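Local coordinates for pumilio homology domain family member 4 (PDB 3BWT), which binds single-stranded mRNA through its Pumilio homology domain, the part of the protein present here, and takes part in gene regulation, at residues A[53-58]-A[62-67]; A[159-164]-A[193-198]. One frame throughout, in Å; residues are numbered along the deposited sequence.

Overall arrangement
The chain is an all-helical arc of eight Pumilio repeats, and the two contacts follow one another along it. Contact 1 comes first and is very local. Three residues separate 53-58 from 62-67, and the contact closes the turn between helix 51-55 and helix 60-70 inside Pumilio 2. Contact 2 opens only after contact 1 has closed, so the two neither nest nor cross. It joins 159-164 of Pumilio 5 to 193-198 of Pumilio 6, with 28 mostly helical residues between. Contact 1 therefore packs two helices of one repeat together, while contact 2 ties one repeat to the next. Their centres are about 37 Å apart, on opposite sides of the chain's centre.

Contact 1 (A[53-58]-A[62-67])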
loop_
_atom_site.group_PDB
_atom_site.type_symbol
_atom_site.label_atom_id
_atom_site.label_comp_id
_atom_site.label_asym_id
_atom_site.label_seq_id
_atom_site.Cartn_x
_atom_site.Cartn_y
_atom_site.Cartn_z
ATOM N N GLU A 53 -8.845 -11.040 -24.149
ATOM C CA GLU A 53 -10.201 -10.634 -24.120
ATOM C C GLU A 53 -11.019 -11.297 -23.077
ATOM O O GLU A 53 -11.959 -10.748 -22.617
ATOM C CB GLU A 53 -10.797 -10.685 -25.497
ATOM C CG GLU A 53 -12.162 -10.244 -25.657
ATOM C CD GLU A 53 -12.584 -10.304 -27.044
ATOM O OE1 GLU A 53 -11.791 -10.689 -27.865
ATOM O OE2 GLU A 53 -13.704 -9.989 -27.336
ATOM N N LEU A 54 -10.619 -12.471 -22.668
ATOM C CA LEU A 54 -11.265 -13.142 -21.553
ATOM C C LEU A 54 -10.735 -12.644 -20.219
ATOM O O LEU A 54 -11.423 -12.731 -19.209
ATOM C CB LEU A 54 -11.096 -14.657 -21.642
ATOM C CG LEU A 54 -11.658 -15.288 -22.904
ATOM C CD1 LEU A 54 -11.495 -16.790 -22.872
ATOM C CD2 LEU A 54 -13.118 -14.901 -23.065
ATOM N N MET A 55 -9.517 -12.116 -20.221
ATOM C CA MET A 55 -8.896 -11.602 -19.004
ATOM C C MET A 55 -9.546 -10.307 -18.574
ATOM O O MET A 55 -9.674 -10.024 -17.384
ATOM C CB MET A 55 -7.412 -11.343 -19.228
ATOM C CG MET A 55 -6.514 -12.522 -18.937
ATOM S SD MET A 55 -4.766 -12.073 -19.015
ATOM C CE MET A 55 -4.019 -13.490 -18.222
ATOM N N THR A 56 -9.936 -9.508 -19.558
ATOM C CA THR A 56 -10.505 -8.197 -19.305
ATOM C C THR A 56 -12.031 -8.275 -19.351
ATOM O O THR A 56 -12.725 -7.261 -19.467
ATOM C CB THR A 56 -9.983 -7.170 -20.321
ATOM O OG1 THR A 56 -10.237 -7.634 -21.649
ATOM C CG2 THR A 56 -8.506 -6.980 -20.158
ATOM N N ASP A 57 -12.551 -9.492 -19.258
ATOM C CA ASP A 57 -13.990 -9.704 -19.306
ATOM C C ASP A 57 -14.535 -9.906 -17.908
ATOM O O ASP A 57 -13.850 -10.462 -17.038
ATOM C CB ASP A 57 -14.331 -10.910 -20.172
ATOM C CG ASP A 57 -15.816 -11.121 -20.286
ATOM O OD1 ASP A 57 -16.471 -10.371 -21.049
ATOM O OD2 ASP A 57 -16.335 -12.021 -19.599
ATOM N N SER A 58 -15.770 -9.474 -17.685
ATOM C CA SER A 58 -16.310 -9.450 -16.330
ATOM C C SER A 58 -16.482 -10.837 -15.703
ATOM O O SER A 58 -16.351 -10.984 -14.496
ATOM C CB SER A 58 -17.621 -8.659 -16.282
ATOM O OG SER A 58 -18.712 -9.472 -16.652
ATOM N N TYR A 62 -12.458 -14.636 -14.394
ATOM C CA TYR A 62 -12.452 -15.616 -13.297
ATOM C C TYR A 62 -12.121 -17.010 -13.801
ATOM O O TYR A 62 -11.503 -17.803 -13.093
ATOM C CB TYR A 62 -13.779 -15.640 -12.542
ATOM C CG TYR A 62 -14.050 -14.382 -11.770
ATOM C CD1 TYR A 62 -13.443 -14.152 -10.542
ATOM C CD2 TYR A 62 -14.916 -13.414 -12.271
ATOM C CE1 TYR A 62 -13.694 -12.984 -9.831
ATOM C CE2 TYR A 62 -15.168 -12.254 -11.574
ATOM C CZ TYR A 62 -14.561 -12.039 -10.356
ATOM O OH TYR A 62 -14.826 -10.872 -9.670
ATOM N N LEU A 63 -12.554 -17.286 -15.024
ATOM C CA LEU A 63 -12.232 -18.506 -15.724
ATOM C C LEU A 63 -10.729 -18.614 -15.955
ATOM O O LEU A 63 -10.109 -19.609 -15.580
ATOM C CB LEU A 63 -12.956 -18.521 -17.057
ATOM C CG LEU A 63 -12.785 -19.735 -17.959
ATOM C CD1 LEU A 63 -13.247 -21.000 -17.258
ATOM C CD2 LEU A 63 -13.576 -19.496 -19.237
ATOM N N ILE A 64 -10.142 -17.595 -16.573
ATOM C CA ILE A 64 -8.704 -17.609 -16.816
ATOM C C ILE A 64 -7.915 -17.763 -15.511
ATOM O O ILE A 64 -6.901 -18.451 -15.472
ATOM C CB ILE A 64 -8.237 -16.354 -17.588
ATOM C CG1 ILE A 64 -9.031 -16.210 -18.892
ATOM C CG2 ILE A 64 -6.737 -16.424 -17.881
ATOM C CD1 ILE A 64 -8.799 -17.344 -19.871
ATOM N N GLN A 65 -8.391 -17.129 -14.443
ATOM C CA GLN A 65 -7.782 -17.280 -13.124
ATOM C C GLN A 65 -7.798 -18.736 -12.703
ATOM O O GLN A 65 -6.813 -19.254 -12.176
ATOM C CB GLN A 65 -8.539 -16.466 -12.082
ATOM C CG GLN A 65 -8.342 -14.977 -12.200
ATOM C CD GLN A 65 -8.827 -14.242 -10.985
ATOM O OE1 GLN A 65 -8.319 -14.439 -9.884
ATOM N NE2 GLN A 65 -9.812 -13.379 -11.171
ATOM N N LYS A 66 -8.934 -19.388 -12.926
ATOM C CA LYS A 66 -9.087 -20.779 -12.563
ATOM C C LYS A 66 -8.210 -21.617 -13.490
ATOM O O LYS A 66 -7.507 -22.529 -13.048
ATOM C CB LYS A 66 -10.555 -21.182 -12.662
ATOM C CG LYS A 66 -10.867 -22.581 -12.157
ATOM C CD LYS A 66 -10.459 -22.766 -10.702
ATOM C CE LYS A 66 -10.517 -24.236 -10.297
ATOM N NZ LYS A 66 -9.532 -24.549 -9.223
ATOM N N LEU A 67 -8.237 -21.274 -14.773
ATOM C CA LEU A 67 -7.443 -21.959 -15.790
ATOM C C LEU A 67 -5.967 -21.898 -15.459
ATOM O O LEU A 67 -5.259 -22.890 -15.579
ATOM C CB LEU A 67 -7.681 -21.338 -17.169
ATOM C CG LEU A 67 -7.088 -22.119 -18.339
ATOM C CD1 LEU A 67 -7.781 -23.454 -18.490
ATOM C CD2 LEU A 67 -7.181 -21.329 -19.621
#
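M55, the last residue of helix 51-55, lies over I64 of helix 60-70, their CA atoms 6.4 Å apart. T56 is the first residue to leave helical geometry. D57 OD2 accepts hydrogen bonds from the backbone N of F59, just before the next helix, and of G60, its first residue. No hydrogen bond joins 53-58 to 62-67, so side-chain packing makes the contact.

I64 is its centre and uses both branches. CG1 lies beside the backbone N (chi1 -55°) and reaches L54, with CG1 3.8 Å from L54 CB. CD1 continues to the end of L54, 4.1 Å from L54 CD1. The other branch, CG2, is anti to the backbone N and meets M55. The extended methionine lays its CG and CE against this methyl, each 4.0 Å from I64 CG2. Both side chains cross I64 at about a right angle. An alanine at I64 would probably leave L54 and M55 without their shared partner and open a gap between the helices. Nearer the turn, S58 O sits at the edge of the Y62 ring, 3.4 Å from CE2.

Helix 60-70 carries N61, Y62 and Q65, at positions that usually face an RNA base in PUF repeats. The buried packing is consistent with setting that helix within Pumilio 2. M55 also packs on A99 and L103 of helix 96-106, and L54 on T47 of helix 37-47.

Contact 2 (A[159-164]-A[193-198]); sequences SCIDIA and LALVDK
C160 and I161 meet L195 in a small apolar contact between successive Pumilio repeats. It joins the short helix 160-164 of Pumilio 5 to the start of helix 196-200 of Pumilio 6, as in the side-by-side stacking of repeats in a PUF domain. The contact buries 164 Å², both sides summed, and no hydrogen bond crosses it.

One methyl does most of the work. L195 is the N-cap residue of helix 196-200 and lies within a type I turn from L193 to V196. Its CG lies beside the backbone N (chi1 -62°), and CD1 extends to the first turn of the facing helix. There CD1 lies 4.1 Å from the I161 backbone N and 4.2 Å from I161 CB. The same methyl is 4.2 Å from C160 SG, which stands anti to its own backbone N (chi1 -165°). Further along, I161 CD1 reaches the aliphatic part of K198, 4.2 Å from its CD.

On the Pumilio 5 side, I163 and A164 pack on L173 of helix 169-179, and I163 also meets V125 of helix 124-128. On the Pumilio 6 side, V196 rests on L231 and L232 of helix 224-232.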
loop_
_atom_site.group_PDB
_atom_site.type_symbol
_atom_site.label_atom_id
_atom_site.label_comp_id
_atom_site.label_asym_id
_atom_site.label_seq_id
_atom_site.Cartn_x
_atom_site.Cartn_y
_atom_site.Cartn_z
ATOM N N SER A 159 11.157 8.587 -10.410
ATOM C CA SER A 159 9.932 9.383 -10.341
ATOM C C SER A 159 9.425 9.408 -8.906
ATOM O O SER A 159 8.231 9.320 -8.653
ATOM C CB SER A 159 8.862 8.811 -11.273
ATOM O OG SER A 159 9.417 8.415 -12.522
ATOM N N CYS A 160 10.352 9.551 -7.968
ATOM C CA CYS A 160 10.064 9.309 -6.564
ATOM C C CYS A 160 9.011 10.233 -5.988
ATOM O O CYS A 160 8.078 9.794 -5.314
ATOM C CB CYS A 160 11.342 9.427 -5.735
ATOM S SG CYS A 160 11.171 8.734 -4.080
ATOM N N ILE A 161 9.186 11.525 -6.229
ATOM C CA ILE A 161 8.321 12.517 -5.627
ATOM C C ILE A 161 6.864 12.289 -6.055
ATOM O O ILE A 161 5.983 12.164 -5.218
ATOM C CB ILE A 161 8.820 13.955 -5.945
ATOM C CG1 ILE A 161 7.910 15.001 -5.302
ATOM C CG2 ILE A 161 8.983 14.161 -7.446
ATOM C CD1 ILE A 161 7.871 14.874 -3.799
ATOM N N ASP A 162 6.615 12.192 -7.355
ATOM C CA ASP A 162 5.249 12.022 -7.842
ATOM C C ASP A 162 4.653 10.666 -7.494
ATOM O O ASP A 162 3.441 10.546 -7.340
ATOM C CB ASP A 162 5.151 12.269 -9.354
ATOM C CG ASP A 162 6.327 11.685 -10.124
ATOM O OD1 ASP A 162 7.488 11.845 -9.668
ATOM O OD2 ASP A 162 6.084 11.079 -11.197
ATOM N N ILE A 163 5.493 9.646 -7.375
ATOM C CA ILE A 163 4.993 8.323 -7.021
ATOM C C ILE A 163 4.697 8.228 -5.527
ATOM O O ILE A 163 3.699 7.639 -5.114
ATOM C CB ILE A 163 5.940 7.201 -7.487
ATOM C CG1 ILE A 163 5.405 6.579 -8.776
ATOM C CG2 ILE A 163 6.070 6.118 -6.422
ATOM C CD1 ILE A 163 6.386 5.671 -9.469
ATOM N N ALA A 164 5.568 8.826 -4.727
ATOM C CA ALA A 164 5.362 8.910 -3.290
ATOM C C ALA A 164 4.131 9.747 -2.923
ATOM O O ALA A 164 3.432 9.443 -1.955
ATOM C CB ALA A 164 6.602 9.475 -2.628
ATOM N N LEU A 193 14.050 10.353 2.082
ATOM C CA LEU A 193 14.540 11.208 3.168
ATOM C C LEU A 193 14.988 12.564 2.642
ATOM O O LEU A 193 14.863 13.584 3.310
ATOM C CB LEU A 193 15.689 10.520 3.902
ATOM C CG LEU A 193 16.166 11.178 5.193
ATOM C CD1 LEU A 193 15.150 10.973 6.317
ATOM C CD2 LEU A 193 17.540 10.630 5.572
ATOM N N ALA A 194 15.509 12.566 1.426
ATOM C CA ALA A 194 15.834 13.811 0.753
ATOM C C ALA A 194 14.573 14.631 0.452
ATOM O O ALA A 194 14.663 15.798 0.083
ATOM C CB ALA A 194 16.593 13.520 -0.523
ATOM N N LEU A 195 13.403 14.022 0.612
ATOM C CA LEU A 195 12.149 14.676 0.248
ATOM C C LEU A 195 11.189 14.755 1.428
ATOM O O LEU A 195 10.001 15.051 1.253
ATOM C CB LEU A 195 11.466 13.932 -0.901
ATOM C CG LEU A 195 12.211 13.847 -2.234
ATOM C CD1 LEU A 195 11.637 12.752 -3.143
ATOM C CD2 LEU A 195 12.211 15.207 -2.916
ATOM N N VAL A 196 11.699 14.495 2.627
ATOM C CA VAL A 196 10.835 14.403 3.799
ATOM C C VAL A 196 10.001 15.664 4.064
ATOM O O VAL A 196 8.871 15.574 4.552
ATOM C CB VAL A 196 11.618 13.984 5.070
ATOM C CG1 VAL A 196 12.267 15.197 5.733
ATOM C CG2 VAL A 196 10.691 13.272 6.033
ATOM N N ASP A 197 10.547 16.831 3.738
ATOM C CA ASP A 197 9.799 18.075 3.914
ATOM C C ASP A 197 8.487 18.045 3.106
ATOM O O ASP A 197 7.390 18.177 3.666
ATOM C CB ASP A 197 10.651 19.284 3.514
ATOM C CG ASP A 197 11.708 19.645 4.559
ATOM O OD1 ASP A 197 11.897 18.884 5.532
ATOM O OD2 ASP A 197 12.357 20.704 4.403
ATOM N N LYS A 198 8.614 17.851 1.795
ATOM C CA LYS A 198 7.468 17.795 0.889
ATOM C C LYS A 198 6.460 16.711 1.264
ATOM O O LYS A 198 5.254 16.960 1.317
ATOM C CB LYS A 198 7.938 17.567 -0.556
ATOM C CG LYS A 198 8.666 18.755 -1.175
ATOM C CD LYS A 198 8.349 18.901 -2.665
ATOM C CE LYS A 198 8.810 20.255 -3.192
ATOM N NZ LYS A 198 8.077 20.666 -4.423
#